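Local coordinates for genome polyprotein (Chicken sicinivirus JSY, PDB 6QWT) that probably acts as the viral RNA-dependent RNA polymerase (3Dpol), the part of the picornavirus polyprotein that copies the RNA genome, at residues 68-73 with 246-251; 76-81 with 251-256. One frame throughout, in Å; residues are numbered along the deposited sequence.

Contact 1 of 2, residues 68-73 with 246-251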
ATOM      1  N   PRO A  68       2.119  15.064  23.182  1.00 27.02           N
ATOM      2  CA  PRO A  68       2.595  14.452  24.438  1.00 25.14           C
ATOM      3  C   PRO A  68       2.655  12.933  24.448  1.00 24.26           C
ATOM      4  O   PRO A  68       3.532  12.369  25.113  1.00 22.05           O
ATOM      5  CB  PRO A  68       1.585  14.974  25.468  1.00 24.32           C
ATOM      6  CG  PRO A  68       1.206  16.303  24.948  1.00 25.07           C
ATOM      7  CD  PRO A  68       1.166  16.159  23.446  1.00 27.75           C
ATOM      8  N   SER A  69       1.760  12.249  23.739  1.00 23.88           N
ATOM      9  CA  SER A  69       1.725  10.793  23.744  1.00 22.48           C
ATOM     10  C   SER A  69       2.501  10.169  22.591  1.00 23.63           C
ATOM     11  O   SER A  69       2.531   8.939  22.482  1.00 21.58           O
ATOM     12  CB  SER A  69       0.275  10.300  23.715  1.00 20.12           C
ATOM     13  OG  SER A  69      -0.354  10.619  22.484  1.00 20.86           O
ATOM     14  N   LEU A  70       3.140  10.979  21.738  1.00 21.26           N
ATOM     15  CA  LEU A  70       3.782  10.437  20.542  1.00 20.62           C
ATOM     16  C   LEU A  70       5.050   9.660  20.885  1.00 19.38           C
ATOM     17  O   LEU A  70       5.209   8.505  20.471  1.00 20.75           O
ATOM     18  CB  LEU A  70       4.088  11.561  19.548  1.00 21.44           C
ATOM     19  CG  LEU A  70       4.785  11.102  18.262  1.00 21.76           C
ATOM     20  CD1 LEU A  70       4.012   9.963  17.595  1.00 21.24           C
ATOM     21  CD2 LEU A  70       4.975  12.264  17.297  1.00 20.95           C
ATOM     22  N   ILE A  71       5.974  10.285  21.622  1.00 20.95           N
ATOM     23  CA  ILE A  71       7.197   9.583  22.024  1.00 19.26           C
ATOM     24  C   ILE A  71       6.892   8.331  22.839  1.00 23.65           C
ATOM     25  O   ILE A  71       7.514   7.287  22.581  1.00 19.69           O
ATOM     26  CB  ILE A  71       8.145  10.547  22.761  1.00 25.08           C
ATOM     27  CG1 ILE A  71       8.513  11.735  21.868  1.00 27.26           C
ATOM     28  CG2 ILE A  71       9.382   9.798  23.264  1.00 25.17           C
ATOM     29  CD1 ILE A  71       9.793  11.564  21.117  1.00 31.02           C
ATOM     30  N   PRO A  72       5.986   8.353  23.828  1.00 20.93           N
ATOM     31  CA  PRO A  72       5.614   7.086  24.480  1.00 22.52           C
ATOM     32  C   PRO A  72       5.104   6.035  23.505  1.00 21.27           C
ATOM     33  O   PRO A  72       5.403   4.847  23.676  1.00 20.29           O
ATOM     34  CB  PRO A  72       4.531   7.520  25.477  1.00 22.29           C
ATOM     35  CG  PRO A  72       4.874   8.925  25.797  1.00 20.93           C
ATOM     36  CD  PRO A  72       5.374   9.510  24.510  1.00 21.77           C
ATOM     37  N   ALA A  73       4.346   6.440  22.480  1.00 21.65           N
ATOM     38  CA  ALA A  73       3.851   5.471  21.506  1.00 19.65           C
ATOM     39  C   ALA A  73       4.993   4.856  20.714  1.00 19.07           C
ATOM     40  O   ALA A  73       4.979   3.655  20.421  1.00 19.15           O
ATOM     41  CB  ALA A  73       2.844   6.132  20.565  1.00 16.93           C
ATOM     42  N   PHE A 246       7.900  10.166  11.206  1.00 22.41           N
ATOM     43  CA  PHE A 246       8.980   9.566  10.425  1.00 22.93           C
ATOM     44  C   PHE A 246      10.337   9.832  11.061  1.00 22.45           C
ATOM     45  O   PHE A 246      11.195   8.943  11.110  1.00 20.60           O
ATOM     46  CB  PHE A 246       8.961  10.107   8.994  1.00 24.44           C
ATOM     47  CG  PHE A 246       8.069   9.341   8.066  1.00 23.59           C
ATOM     48  CD1 PHE A 246       8.298   7.999   7.819  1.00 23.40           C
ATOM     49  CD2 PHE A 246       7.007   9.965   7.434  1.00 28.56           C
ATOM     50  CE1 PHE A 246       7.478   7.288   6.961  1.00 27.21           C
ATOM     51  CE2 PHE A 246       6.185   9.260   6.572  1.00 29.95           C
ATOM     52  CZ  PHE A 246       6.420   7.921   6.338  1.00 26.42           C
ATOM     53  N   LYS A 247      10.553  11.060  11.539  1.00 20.88           N
ATOM     54  CA  LYS A 247      11.826  11.408  12.161  1.00 24.63           C
ATOM     55  C   LYS A 247      12.100  10.538  13.384  1.00 24.46           C
ATOM     56  O   LYS A 247      13.217  10.037  13.562  1.00 22.67           O
ATOM     57  CB  LYS A 247      11.830  12.891  12.534  1.00 25.50           C
ATOM     58  CG  LYS A 247      13.191  13.442  12.917  1.00 32.03           C
ATOM     59  CD  LYS A 247      13.056  14.754  13.683  1.00 38.60           C
ATOM     60  CE  LYS A 247      13.199  14.536  15.186  1.00 45.34           C
ATOM     61  NZ  LYS A 247      12.315  15.433  15.988  1.00 50.48           N
ATOM     62  N   LEU A 248      11.092  10.341  14.235  1.00 20.60           N
ATOM     63  CA  LEU A 248      11.282   9.508  15.418  1.00 21.30           C
ATOM     64  C   LEU A 248      11.527   8.052  15.038  1.00 20.62           C
ATOM     65  O   LEU A 248      12.338   7.368  15.673  1.00 19.77           O
ATOM     66  CB  LEU A 248      10.073   9.633  16.344  1.00 18.98           C
ATOM     67  CG  LEU A 248       9.932  11.017  16.982  1.00 25.25           C
ATOM     68  CD1 LEU A 248       8.608  11.169  17.718  1.00 22.46           C
ATOM     69  CD2 LEU A 248      11.105  11.291  17.906  1.00 21.53           C
ATOM     70  N   ILE A 249      10.846   7.563  14.002  1.00 18.20           N
ATOM     71  CA  ILE A 249      11.079   6.199  13.540  1.00 19.15           C
ATOM     72  C   ILE A 249      12.501   6.054  13.016  1.00 21.56           C
ATOM     73  O   ILE A 249      13.166   5.038  13.248  1.00 21.01           O
ATOM     74  CB  ILE A 249      10.037   5.813  12.475  1.00 20.33           C
ATOM     75  CG1 ILE A 249       8.663   5.633  13.121  1.00 19.47           C
ATOM     76  CG2 ILE A 249      10.458   4.547  11.738  1.00 22.97           C
ATOM     77  CD1 ILE A 249       7.544   5.476  12.122  1.00 19.89           C
ATOM     78  N   GLY A 250      12.995   7.077  12.313  1.00 19.72           N
ATOM     79  CA  GLY A 250      14.349   7.016  11.791  1.00 21.69           C
ATOM     80  C   GLY A 250      15.396   6.933  12.884  1.00 20.67           C
ATOM     81  O   GLY A 250      16.400   6.229  12.743  1.00 19.14           O
ATOM     82  N   GLU A 251      15.174   7.641  13.995  1.00 21.03           N
ATOM     83  CA  GLU A 251      16.132   7.604  15.096  1.00 26.89           C
ATOM     84  C   GLU A 251      16.138   6.250  15.801  1.00 22.44           C
ATOM     85  O   GLU A 251      17.194   5.801  16.260  1.00 25.96           O
ATOM     86  CB  GLU A 251      15.833   8.733  16.081  1.00 26.22           C
ATOM     87  CG  GLU A 251      16.274  10.105  15.577  1.00 30.94           C
ATOM     88  CD  GLU A 251      15.523  11.249  16.232  1.00 41.83           C
ATOM     89  OE1 GLU A 251      14.883  11.017  17.282  1.00 41.27           O
ATOM     90  OE2 GLU A 251      15.574  12.378  15.694  1.00 44.56           O
TER
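Leu-248 reaches from helix 243-256 to the start of helix 70-81 and sets its two methyl groups against Leu-70 and Ile-71. The tight pair lies at the solvent-facing margin: CD1 of Ile-71 sits 3.5 Å from CD2 of Leu-248, closer than usual van der Waals contact for two carbons, and 3.6 Å from CD1 of the same leucine. One methyl thus rests against both branches of the fork, and the two side chains meet at about a right angle. Leu-248 can reach so far because its CD1 continues the chain outward from CA (chi2 171°). Isoleucine suits the facing position because CB of Ile-71 is directed neither to nor from the other helix, and the long CG1-CD1 arm makes up the distance. Its terminal methyl is turned to chi2 -95°, away from a staggered position, which suggests some strain. The outer side of Ile-71 is exposed to solvent.

On the buried side the packing is of ordinary distance. CD2 of Leu-70 approaches CD1 of Leu-248 to 3.8 Å at a slant; a branched, flexible leucine suits such a place because it fills space from several directions. Leu-70 also packs on Val-244 and Val-245, one turn earlier in the facing helix, and on Ile-310 of helix 298-316. Within the polymerase domain the contact therefore joins the start of helix 70-81 to the helix that follows the motif A strand.

Joined by aliphatic carbons, the two segments make an apolar contact that rests on complementary shape and burial from water.

Contact 2 of 2, residues 76-81 with 251-256; sequences LYFSRC and EELAKI
Phe-78 lays one face of its ring against the aliphatic part of Glu-252. This is a CH-pi contact: CB of Glu-252 lies 3.8 Å from the ring centroid and 17° off the ring normal, displaced toward the CZ side, where CB and CZ are 3.6 Å apart. The glutamate CG follows along the same ring, 3.7 Å from CE2 of Phe-78. A bend about the CB-CG bond then leads the chain on to its carboxylate, whose plane is turned 34° from that of the ring. Glutamate suits the place because its stem can cover an aromatic face while its charged end turns elsewhere. Tyr-77 CD2 approaches the opposite face of Phe-78.

The apolar contacts come from two further residues of helix 251-256. CD2 of Leu-253 stands at the ring edge, 4.0 Å from CE1 of Phe-78, and CD1 of Ile-256 approaches CD1 of Phe-78 obliquely at 4.0 Å. The short helix axes run in roughly the same direction, 29° apart, and pass 12.0 Å from each other, a wide spacing that a phenylalanine ring can fill. In the right-hand fold of picornaviral polymerases, helix 243-256 follows the strand of motif A, and helix 298-316 is that of motif B; Phe-78 also touches Met-306 on the latter, so its ring packs against both.

Polar interactions belong to the end of Glu-252. Its OE1 forms a salt bridge with Lys-75 NZ, one turn ahead of Phe-78, so this residue ties the helices together by charge as well as through its methylenes. The other oxygen, OE2, has a long ionic contact of 3.8 Å with NZ of Lys-255, one turn further along its own helix.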
ATOM      1  N   LEU A  76       6.557   2.320  22.964  1.00 20.88           N
ATOM      2  CA  LEU A  76       5.669   1.175  23.141  1.00 21.98           C
ATOM      3  C   LEU A  76       5.713   0.250  21.930  1.00 20.00           C
ATOM      4  O   LEU A  76       5.829  -0.973  22.072  1.00 19.81           O
ATOM      5  CB  LEU A  76       4.241   1.656  23.398  1.00 18.43           C
ATOM      6  CG  LEU A  76       3.210   0.551  23.633  1.00 22.86           C
ATOM      7  CD1 LEU A  76       3.628  -0.329  24.806  1.00 20.00           C
ATOM      8  CD2 LEU A  76       1.836   1.156  23.868  1.00 19.35           C
ATOM      9  N   TYR A  77       5.629   0.819  20.725  1.00 23.58           N
ATOM     10  CA  TYR A  77       5.622  -0.001  19.517  1.00 16.60           C
ATOM     11  C   TYR A  77       6.929  -0.775  19.369  1.00 19.29           C
ATOM     12  O   TYR A  77       6.921  -1.996  19.176  1.00 18.34           O
ATOM     13  CB  TYR A  77       5.362   0.874  18.293  1.00 18.57           C
ATOM     14  CG  TYR A  77       5.521   0.137  16.983  1.00 21.15           C
ATOM     15  CD1 TYR A  77       4.596  -0.819  16.590  1.00 17.66           C
ATOM     16  CD2 TYR A  77       6.602   0.391  16.147  1.00 17.88           C
ATOM     17  CE1 TYR A  77       4.736  -1.504  15.403  1.00 16.25           C
ATOM     18  CE2 TYR A  77       6.752  -0.292  14.951  1.00 21.48           C
ATOM     19  CZ  TYR A  77       5.813  -1.237  14.586  1.00 21.18           C
ATOM     20  OH  TYR A  77       5.944  -1.929  13.403  1.00 21.02           O
ATOM     21  N   PHE A  78       8.066  -0.085  19.474  1.00 17.85           N
ATOM     22  CA  PHE A  78       9.347  -0.766  19.332  1.00 20.50           C
ATOM     23  C   PHE A  78       9.639  -1.707  20.491  1.00 21.76           C
ATOM     24  O   PHE A  78      10.411  -2.657  20.318  1.00 20.00           O
ATOM     25  CB  PHE A  78      10.472   0.253  19.189  1.00 19.47           C
ATOM     26  CG  PHE A  78      10.601   0.805  17.802  1.00 22.94           C
ATOM     27  CD1 PHE A  78      11.308   0.114  16.832  1.00 22.71           C
ATOM     28  CD2 PHE A  78       9.996   2.003  17.462  1.00 19.75           C
ATOM     29  CE1 PHE A  78      11.420   0.618  15.551  1.00 25.47           C
ATOM     30  CE2 PHE A  78      10.103   2.512  16.187  1.00 20.78           C
ATOM     31  CZ  PHE A  78      10.819   1.821  15.230  1.00 20.95           C
ATOM     32  N   SER A  79       9.044  -1.469  21.660  1.00 19.08           N
ATOM     33  CA  SER A  79       9.181  -2.416  22.762  1.00 26.65           C
ATOM     34  C   SER A  79       8.542  -3.752  22.404  1.00 21.42           C
ATOM     35  O   SER A  79       9.133  -4.818  22.622  1.00 23.56           O
ATOM     36  CB  SER A  79       8.556  -1.840  24.033  1.00 23.32           C
ATOM     37  OG  SER A  79       8.564  -2.790  25.082  1.00 29.79           O
ATOM     38  N   ARG A  80       7.332  -3.712  21.844  1.00 18.50           N
ATOM     39  CA  ARG A  80       6.662  -4.941  21.440  1.00 21.27           C
ATOM     40  C   ARG A  80       7.364  -5.593  20.255  1.00 22.86           C
ATOM     41  O   ARG A  80       7.476  -6.824  20.199  1.00 24.14           O
ATOM     42  CB  ARG A  80       5.201  -4.658  21.103  1.00 21.02           C
ATOM     43  CG  ARG A  80       4.524  -5.810  20.385  1.00 26.89           C
ATOM     44  CD  ARG A  80       3.023  -5.758  20.540  1.00 31.62           C
ATOM     45  NE  ARG A  80       2.615  -5.689  21.940  1.00 31.36           N
ATOM     46  CZ  ARG A  80       1.354  -5.775  22.350  1.00 30.59           C
ATOM     47  NH1 ARG A  80       0.379  -5.938  21.462  1.00 25.44           N
ATOM     48  NH2 ARG A  80       1.066  -5.698  23.642  1.00 33.87           N
ATOM     49  N   CYS A  81       7.833  -4.791  19.295  1.00 20.03           N
ATOM     50  CA  CYS A  81       8.543  -5.344  18.143  1.00 23.21           C
ATOM     51  C   CYS A  81       9.731  -6.192  18.583  1.00 24.85           C
ATOM     52  O   CYS A  81       9.926  -7.309  18.091  1.00 25.81           O
ATOM     53  CB  CYS A  81       9.006  -4.217  17.218  1.00 19.71           C
ATOM     54  SG  CYS A  81       7.708  -3.480  16.193  1.00 22.45           S
ATOM     55  N   GLU A 251      15.174   7.641  13.995  1.00 21.03           N
ATOM     56  CA  GLU A 251      16.132   7.604  15.096  1.00 26.89           C
ATOM     57  C   GLU A 251      16.138   6.250  15.801  1.00 22.44           C
ATOM     58  O   GLU A 251      17.194   5.801  16.260  1.00 25.96           O
ATOM     59  CB  GLU A 251      15.833   8.733  16.081  1.00 26.22           C
ATOM     60  CG  GLU A 251      16.274  10.105  15.577  1.00 30.94           C
ATOM     61  CD  GLU A 251      15.523  11.249  16.232  1.00 41.83           C
ATOM     62  OE1 GLU A 251      14.883  11.017  17.282  1.00 41.27           O
ATOM     63  OE2 GLU A 251      15.574  12.378  15.694  1.00 44.56           O
ATOM     64  N   GLU A 252      14.982   5.586  15.890  1.00 20.68           N
ATOM     65  CA  GLU A 252      14.949   4.237  16.448  1.00 24.70           C
ATOM     66  C   GLU A 252      15.642   3.249  15.521  1.00 25.45           C
ATOM     67  O   GLU A 252      16.467   2.439  15.960  1.00 26.07           O
ATOM     68  CB  GLU A 252      13.505   3.801  16.703  1.00 24.44           C
ATOM     69  CG  GLU A 252      12.745   4.652  17.705  1.00 29.57           C
ATOM     70  CD  GLU A 252      13.280   4.529  19.122  1.00 38.69           C
ATOM     71  OE1 GLU A 252      13.155   5.509  19.890  1.00 36.66           O
ATOM     72  OE2 GLU A 252      13.828   3.460  19.467  1.00 38.81           O
ATOM     73  N   LEU A 253      15.311   3.297  14.228  1.00 20.56           N
ATOM     74  CA  LEU A 253      15.924   2.384  13.272  1.00 23.39           C
ATOM     75  C   LEU A 253      17.421   2.631  13.139  1.00 25.51           C
ATOM     76  O   LEU A 253      18.176   1.706  12.823  1.00 26.32           O
ATOM     77  CB  LEU A 253      15.239   2.516  11.913  1.00 23.21           C
ATOM     78  CG  LEU A 253      13.772   2.091  11.858  1.00 23.12           C
ATOM     79  CD1 LEU A 253      13.207   2.329  10.468  1.00 20.99           C
ATOM     80  CD2 LEU A 253      13.629   0.631  12.258  1.00 21.42           C
ATOM     81  N   ALA A 254      17.866   3.868  13.376  1.00 23.29           N
ATOM     82  CA  ALA A 254      19.296   4.164  13.335  1.00 29.01           C
ATOM     83  C   ALA A 254      20.059   3.339  14.362  1.00 27.41           C
ATOM     84  O   ALA A 254      21.192   2.912  14.108  1.00 29.10           O
ATOM     85  CB  ALA A 254      19.536   5.655  13.570  1.00 25.86           C
ATOM     86  N   LYS A 255      19.454   3.103  15.528  1.00 25.14           N
ATOM     87  CA  LYS A 255      20.099   2.319  16.573  1.00 29.65           C
ATOM     88  C   LYS A 255      20.016   0.822  16.316  1.00 30.35           C
ATOM     89  O   LYS A 255      20.845   0.068  16.837  1.00 28.69           O
ATOM     90  CB  LYS A 255      19.481   2.655  17.933  1.00 23.88           C
ATOM     91  CG  LYS A 255      19.709   4.105  18.359  1.00 30.03           C
ATOM     92  CD  LYS A 255      19.145   4.394  19.740  1.00 27.25           C
ATOM     93  CE  LYS A 255      17.649   4.635  19.671  1.00 37.73           C
ATOM     94  NZ  LYS A 255      17.031   4.768  21.020  1.00 42.41           N
ATOM     95  N   ILE A 256      19.051   0.383  15.510  1.00 28.56           N
ATOM     96  CA  ILE A 256      18.840  -1.037  15.249  1.00 27.33           C
ATOM     97  C   ILE A 256      19.663  -1.524  14.062  1.00 27.64           C
ATOM     98  O   ILE A 256      20.255  -2.605  14.111  1.00 24.39           O
ATOM     99  CB  ILE A 256      17.334  -1.293  15.033  1.00 27.34           C
ATOM    100  CG1 ILE A 256      16.560  -1.072  16.334  1.00 28.94           C
ATOM    101  CG2 ILE A 256      17.090  -2.691  14.487  1.00 24.63           C
ATOM    102  CD1 ILE A 256      15.060  -1.042  16.143  1.00 27.59           C
TER

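Overall arrangement
Contacts 1 and 2 are successive parts of one interface between helix 70-81 and helix 243-256, with centres about 10 Å apart. Both helices run on in the same chain sense from contact 1 to contact 2, and Glu-251 belongs to both segments on the second helix. Both centres lie about 22 Å from the centre of the chain, on the same side of it and toward its periphery. Helix 298-316 packs beside both contacts and so forms a shared neighbour of the whole interface. The pair probably lies behind the catalytic motifs of the polymerase, and neither contact is known to form part of the active site itself.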